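Local coordinates for protein enterotoxin type A (Staphylococcus aureus, PDB 1DYQ) that acts in its natural form as a zinc-binding superantigen that binds MHC class II molecules and T-cell receptors, activating the host immune system and causing food poisoning, at residues 153-156 against 157-161; 138-141 against 142-145; 210-213 against 214-217. The protein carries 3 engineered substitutions. All blocks are in the same frame, centred on the assembly; numbering follows the deposited sequence.

Contact 1 of 3, residues 153-156 against 157-161; sequences VQEL and DLQAR
The carbonyl oxygen of Glu155 takes two bonds from one residue, the amide and the side chain of Gln159. Gln159 NE2 lies 3.1 Å from Glu155 O, well above the carbonyl plane (56° out of it) although the oxygen stays close to the plane of the donating amide, whereas the backbone bond from Gln159 N is weak. With CG of Gln159 beside its own backbone N (chi1 -67°), the chain runs alongside Glu155, pointing the same way, and NE2 comes within 3.7 Å of Glu155 CG. The carboxylate of Glu155 is held further out, by Lys148 and Thr146, and Gln159 OE1 turns to Lys145 N. One step earlier, Gln154 and Leu158 also lie side by side, Leu158 CD1 packing 3.7 Å from Gln154 CG, while the Gln154 amide reaches Ala91 N and Tyr109 O. Ordinary i to i+4 bonds flank the weak one, Asp157 N to Val153 O at 2.8 Å and Ala160 N to Leu156 O at 2.9 Å. On another side of the helix, Arg161 takes hold of Asp157 side-on in one salt bridge: NE gives a nearly straight bond (174°) to OD1 at 3.0 Å, out of the carboxylate plane, and NH2 meets the syn lone pair of OD2; OD2 also bonds to Tyr214 OH. These donors would favour an ionised Asp157. Residues 153-161 form the first part of helix 153-168 of the beta-grasp domain; Val153, Leu156 and Ala160 pack on strand 182-188, Tyr197 of strand 195-198 lies against Asp157 and Arg161, and helix 23-32 meets Leu158 through Tyr31.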
# COMPACT_ATOMS: atom_id res chain seq x y z
N VAL A 153 -1.39 6.05 3.33
CA VAL A 153 -0.65 6.04 2.04
C VAL A 153 -0.79 4.69 1.39
O VAL A 153 -1.02 4.57 0.17
CB VAL A 153 0.81 6.43 2.22
CG1 VAL A 153 1.57 6.19 0.89
CG2 VAL A 153 0.95 7.89 2.63
N GLN A 154 -0.81 3.58 2.17
CA GLN A 154 -1.05 2.26 1.63
C GLN A 154 -2.29 2.16 0.79
O GLN A 154 -2.26 1.63 -0.33
CB GLN A 154 -1.07 1.20 2.78
CG GLN A 154 -1.48 -0.18 2.29
CD GLN A 154 -1.25 -1.31 3.32
OE1 GLN A 154 -1.27 -2.47 2.90
NE2 GLN A 154 -1.12 -0.94 4.56
N GLU A 155 -3.43 2.68 1.25
CA GLU A 155 -4.67 2.63 0.50
C GLU A 155 -4.53 3.30 -0.89
O GLU A 155 -5.05 2.79 -1.85
CB GLU A 155 -5.83 3.25 1.27
CG GLU A 155 -7.12 3.38 0.50
CD GLU A 155 -8.30 3.81 1.32
OE1 GLU A 155 -8.28 3.65 2.57
OE2 GLU A 155 -9.29 4.33 0.74
N LEU A 156 -3.85 4.44 -0.89
CA LEU A 156 -3.66 5.18 -2.15
C LEU A 156 -2.64 4.50 -3.05
O LEU A 156 -2.90 4.38 -4.27
CB LEU A 156 -3.17 6.60 -1.85
CG LEU A 156 -4.10 7.44 -0.95
CD1 LEU A 156 -3.46 8.80 -0.73
CD2 LEU A 156 -5.49 7.55 -1.54
N ASP A 157 -1.56 4.00 -2.49
CA ASP A 157 -0.49 3.37 -3.28
C ASP A 157 -0.93 2.05 -3.87
O ASP A 157 -0.65 1.75 -5.03
CB ASP A 157 0.73 3.22 -2.36
CG ASP A 157 2.04 2.98 -3.09
OD1 ASP A 157 2.12 3.33 -4.30
OD2 ASP A 157 2.99 2.46 -2.47
N LEU A 158 -1.72 1.24 -3.14
CA LEU A 158 -2.26 0.01 -3.72
C LEU A 158 -3.10 0.32 -4.95
O LEU A 158 -3.03 -0.36 -5.98
CB LEU A 158 -3.08 -0.74 -2.66
CG LEU A 158 -2.25 -1.41 -1.56
CD1 LEU A 158 -3.21 -1.91 -0.45
CD2 LEU A 158 -1.44 -2.57 -2.13
N GLN A 159 -3.96 1.35 -4.85
CA GLN A 159 -4.83 1.67 -5.97
C GLN A 159 -4.00 2.20 -7.14
O GLN A 159 -4.26 1.74 -8.27
CB GLN A 159 -5.90 2.68 -5.61
CG GLN A 159 -6.95 2.18 -4.61
CD GLN A 159 -7.89 3.36 -4.27
OE1 GLN A 159 -8.72 3.71 -5.10
NE2 GLN A 159 -7.74 3.87 -3.08
N ALA A 160 -3.04 3.04 -6.84
CA ALA A 160 -2.23 3.62 -7.96
C ALA A 160 -1.41 2.58 -8.67
O ALA A 160 -1.46 2.47 -9.91
CB ALA A 160 -1.34 4.74 -7.43
N ARG A 161 -0.73 1.69 -7.90
CA ARG A 161 0.09 0.69 -8.57
C ARG A 161 -0.70 -0.37 -9.26
O ARG A 161 -0.23 -0.92 -10.27
CB ARG A 161 1.10 0.08 -7.57
CG ARG A 161 1.99 1.14 -6.93
CD ARG A 161 3.31 0.51 -6.47
NE ARG A 161 3.90 1.24 -5.40
CZ ARG A 161 5.09 1.04 -4.84
NH1 ARG A 161 5.93 0.15 -5.34
NH2 ARG A 161 5.45 1.74 -3.77

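Contact 2 of 3, residues 138-141 against 142-145; sequences TVPL and ETVK
A type I beta turn runs from Pro140 to Thr143, closed by Thr143 N donating to Pro140 O at 3.0 Å, with the N-H well aimed but the nitrogen lying above the carbonyl plane, 50° out of it. The hydroxyl of Thr143 reinforces the closure: OG1 gives its proton to the same Pro140 O over 2.6 Å, approaching nearer the carbonyl plane. Thr143 can do this because OG1 sits beside its own backbone N (chi1 -59°), so hydroxyl and amide face the same oxygen. The hydroxyl also has apolar neighbours, Val139 CG1 at 3.4 Å and the CB and CD atoms of the Pro140 ring; the Val139 and Thr143 side chains cross at about a right angle. Glu142 folds back over the start of the turn. A first torsion off the staggered positions (chi1 -23°) and a bend at chi2 carry its OE1 to 3.7 Å from Pro140 CB, a contact of carboxylate with ring carbon and not a polar bond. A water links the turn to the residue that follows it, lying 2.8 Å from Leu141 O and accepting from Val144 N. This surface loop links strands 135-137 and 145-148; Val139, Pro140 and Thr143 rest on Tyr163 of helix 153-168, and the side chain of Val139 is about 13 Å from the zinc ion. Backbone amide and hydroxyl thus converge on a single acceptor, which fixes the rotation of the Thr143 side chain and ties the exposed turn together without any charge pairing between its halves.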
# COMPACT_ATOMS: atom_id res chain seq x y z
N THR A 138 -3.15 11.06 -19.84
CA THR A 138 -4.42 11.19 -19.14
C THR A 138 -4.65 9.97 -18.22
O THR A 138 -4.28 8.87 -18.58
CB THR A 138 -5.61 11.24 -20.13
OG1 THR A 138 -5.34 12.21 -21.15
CG2 THR A 138 -6.89 11.62 -19.40
N VAL A 139 -5.11 10.25 -17.00
CA VAL A 139 -5.46 9.16 -16.07
C VAL A 139 -6.92 9.38 -15.62
O VAL A 139 -7.24 10.47 -15.15
CB VAL A 139 -4.57 9.18 -14.82
CG1 VAL A 139 -4.93 7.99 -13.92
CG2 VAL A 139 -3.10 9.14 -15.17
N PRO A 140 -7.75 8.38 -15.80
CA PRO A 140 -9.15 8.48 -15.39
C PRO A 140 -9.26 8.98 -13.95
O PRO A 140 -8.60 8.47 -13.05
CB PRO A 140 -9.68 7.08 -15.53
CG PRO A 140 -8.78 6.39 -16.49
CD PRO A 140 -7.42 7.03 -16.30
N LEU A 141 -10.17 9.93 -13.71
CA LEU A 141 -10.31 10.53 -12.39
C LEU A 141 -10.73 9.54 -11.33
O LEU A 141 -10.37 9.73 -10.15
CB LEU A 141 -11.25 11.73 -12.45
CG LEU A 141 -11.31 12.65 -11.24
CD1 LEU A 141 -9.95 13.23 -10.90
CD2 LEU A 141 -12.33 13.78 -11.47
N GLU A 142 -11.40 8.44 -11.67
CA GLU A 142 -11.81 7.46 -10.69
C GLU A 142 -10.71 6.46 -10.33
O GLU A 142 -11.02 5.51 -9.60
CB GLU A 142 -13.01 6.62 -11.16
CG GLU A 142 -13.90 7.19 -12.21
CD GLU A 142 -13.29 7.24 -13.60
OE1 GLU A 142 -13.02 6.18 -14.19
OE2 GLU A 142 -13.09 8.38 -14.09
N THR A 143 -9.53 6.57 -10.90
CA THR A 143 -8.48 5.58 -10.68
C THR A 143 -8.11 5.39 -9.22
O THR A 143 -7.97 4.24 -8.77
CB THR A 143 -7.20 5.97 -11.47
OG1 THR A 143 -7.56 6.04 -12.87
CG2 THR A 143 -6.13 4.94 -11.29
N VAL A 144 -7.89 6.46 -8.49
CA VAL A 144 -7.62 6.38 -7.05
C VAL A 144 -8.70 7.15 -6.32
O VAL A 144 -8.94 8.33 -6.65
CB VAL A 144 -6.24 6.93 -6.69
CG1 VAL A 144 -6.03 6.95 -5.18
CG2 VAL A 144 -5.15 6.09 -7.36
N LYS A 145 -9.38 6.54 -5.36
CA LYS A 145 -10.46 7.22 -4.67
C LYS A 145 -10.46 6.82 -3.19
O LYS A 145 -10.01 5.71 -2.87
CB LYS A 145 -11.83 6.83 -5.27
CG LYS A 145 -12.06 5.34 -5.28
CD LYS A 145 -13.37 4.88 -5.79
CE LYS A 145 -13.64 5.27 -7.22
NZ LYS A 145 -13.77 6.75 -7.36
O HOH W 1 -7.70 9.20 -9.73

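Contact 3 of 3, residues 210-213 against 214-217; sequences LLRI and YRDN
Tyr214 lies against the residues that lead into it, Leu211 and Ile213, and can be traced from its root to its hydroxyl. CB sits 3.5 Å from Leu211 O, the acceptor of the Tyr214 backbone N. Chi1 of -57° then leaves CG beside that same nitrogen, and the ring passes both aliphatic side chains on the same side of its plane. Leu211 comes in obliquely at the CD2-CE2 border, Tyr214 CE2 to Leu211 CD2 being 3.4 Å, with ring CD2 near Leu211 CB. Farther round, CD1 approaches Ile213 CG1 and CE1 approaches Ile213 CD1 at 3.7 Å. This isoleucine runs alongside the tyrosine and places CG1 over the ring face, 4.1 Å from the centroid and 22° off the normal, a CH-pi contact. At the tip, Tyr214 OH bonds to the hydroxyl of Tyr31 as well as to Asp157, so an apolar ring ends in a polar link to two helices. The neighbouring pair is of another kind. Arg212, fully extended, and Arg215, bent at chi3, point the same way and lay their guanidinium groups flat on each other, centres 3.9 Å apart with planes 26° apart. Stacking brings like charges together, Arg212 NH2 to Arg215 NH2 at 3.4 Å, and Arg71 adds another near Arg215 NH1; the salt bridge of Arg215 NE with Asp73 probably eases the cost. Two successive i to i+3 bonds, Tyr214 N to Leu211 O and Arg215 N to Arg212 O, are those of a 3-10 turn. It runs into a type I beta turn, Tyr214 to Asn217, before strand 219-221; with Leu211 and Arg215 touching Tyr109 of strand 105-114, it packs at the junction of the beta-grasp and OB-fold domains of this two-domain toxin family.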
# COMPACT_ATOMS: atom_id res chain seq x y z
N LEU A 210 8.24 -6.92 1.45
CA LEU A 210 7.93 -5.95 0.37
C LEU A 210 7.07 -4.81 0.86
O LEU A 210 7.30 -3.62 0.47
CB LEU A 210 7.32 -6.67 -0.81
CG LEU A 210 8.16 -6.86 -2.05
CD1 LEU A 210 7.29 -7.41 -3.18
CD2 LEU A 210 8.85 -5.57 -2.47
N LEU A 211 6.04 -5.08 1.66
CA LEU A 211 5.15 -4.06 2.13
C LEU A 211 5.49 -3.57 3.52
O LEU A 211 4.74 -2.80 4.13
CB LEU A 211 3.68 -4.56 2.09
CG LEU A 211 3.12 -4.87 0.71
CD1 LEU A 211 1.59 -4.96 0.76
CD2 LEU A 211 3.55 -3.77 -0.29
N ARG A 212 6.72 -3.87 3.99
CA ARG A 212 7.11 -3.33 5.31
C ARG A 212 7.18 -1.82 5.29
O ARG A 212 7.02 -1.16 6.31
CB ARG A 212 8.44 -3.95 5.74
CG ARG A 212 8.96 -3.41 7.05
CD ARG A 212 10.11 -4.29 7.56
NE ARG A 212 10.85 -3.57 8.58
CZ ARG A 212 11.60 -4.19 9.50
NH1 ARG A 212 11.58 -5.50 9.54
NH2 ARG A 212 12.26 -3.43 10.36
N ILE A 213 7.28 -1.20 4.09
CA ILE A 213 7.22 0.24 3.98
C ILE A 213 5.91 0.79 4.56
O ILE A 213 5.87 1.96 4.95
CB ILE A 213 7.34 0.75 2.53
CG1 ILE A 213 6.41 0.02 1.59
CG2 ILE A 213 8.80 0.66 2.08
CD1 ILE A 213 6.31 0.68 0.20
N TYR A 214 4.85 -0.02 4.63
CA TYR A 214 3.57 0.43 5.13
C TYR A 214 3.41 0.20 6.64
O TYR A 214 2.41 0.63 7.22
CB TYR A 214 2.43 -0.23 4.41
CG TYR A 214 2.37 -0.07 2.90
CD1 TYR A 214 2.84 1.12 2.32
CD2 TYR A 214 1.94 -1.08 2.10
CE1 TYR A 214 2.77 1.25 0.92
CE2 TYR A 214 1.86 -0.96 0.71
CZ TYR A 214 2.31 0.26 0.16
OH TYR A 214 2.31 0.31 -1.23
N ARG A 215 4.41 -0.39 7.27
CA ARG A 215 4.32 -0.70 8.71
C ARG A 215 4.33 0.49 9.58
O ARG A 215 3.96 0.42 10.78
CB ARG A 215 5.44 -1.70 9.06
CG ARG A 215 5.13 -2.45 10.40
CD ARG A 215 6.24 -3.48 10.65
NE ARG A 215 7.43 -2.87 11.19
CZ ARG A 215 8.48 -3.52 11.73
NH1 ARG A 215 8.47 -4.85 11.73
NH2 ARG A 215 9.49 -2.84 12.19
N ASP A 216 4.75 1.67 9.10
CA ASP A 216 4.60 2.90 9.85
C ASP A 216 3.16 3.40 9.93
O ASP A 216 2.88 4.37 10.65
CB ASP A 216 5.50 3.98 9.24
CG ASP A 216 5.18 4.38 7.83
OD1 ASP A 216 4.32 3.86 7.11
OD2 ASP A 216 5.90 5.34 7.36
N ASN A 217 2.24 2.79 9.18
CA ASN A 217 0.86 3.23 9.13
C ASN A 217 0.76 4.74 8.90
O ASN A 217 -0.05 5.44 9.46
CB ASN A 217 0.09 2.84 10.42
CG ASN A 217 -1.37 2.65 10.19
OD1 ASN A 217 -1.88 1.52 10.08
ND2 ASN A 217 -2.16 3.72 10.06
O HOH W 2 7.35 1.81 7.59

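How the contacts relate
Contact 1 is the buried member, contact 3 is partly buried and contact 2 lies at the surface. Helix 153-168 joins the other two: contact 2 meets it through a side-chain to backbone bond and the packing of Val144 on Leu156, contact 3 through the Tyr214 ring lying on Gln154. Contacts 2 and 3 do not touch, their nearest atoms being about 11 Å apart. Chemistry follows place. The helix pairs its buried charges, Asp157 with Arg161 and Glu155 with Lys148, the exposed turn of 138-145 uses a hydroxyl and a water, and residues 210-217 combine an inward aromatic ring with a stack of two arginines near the OB-fold domain.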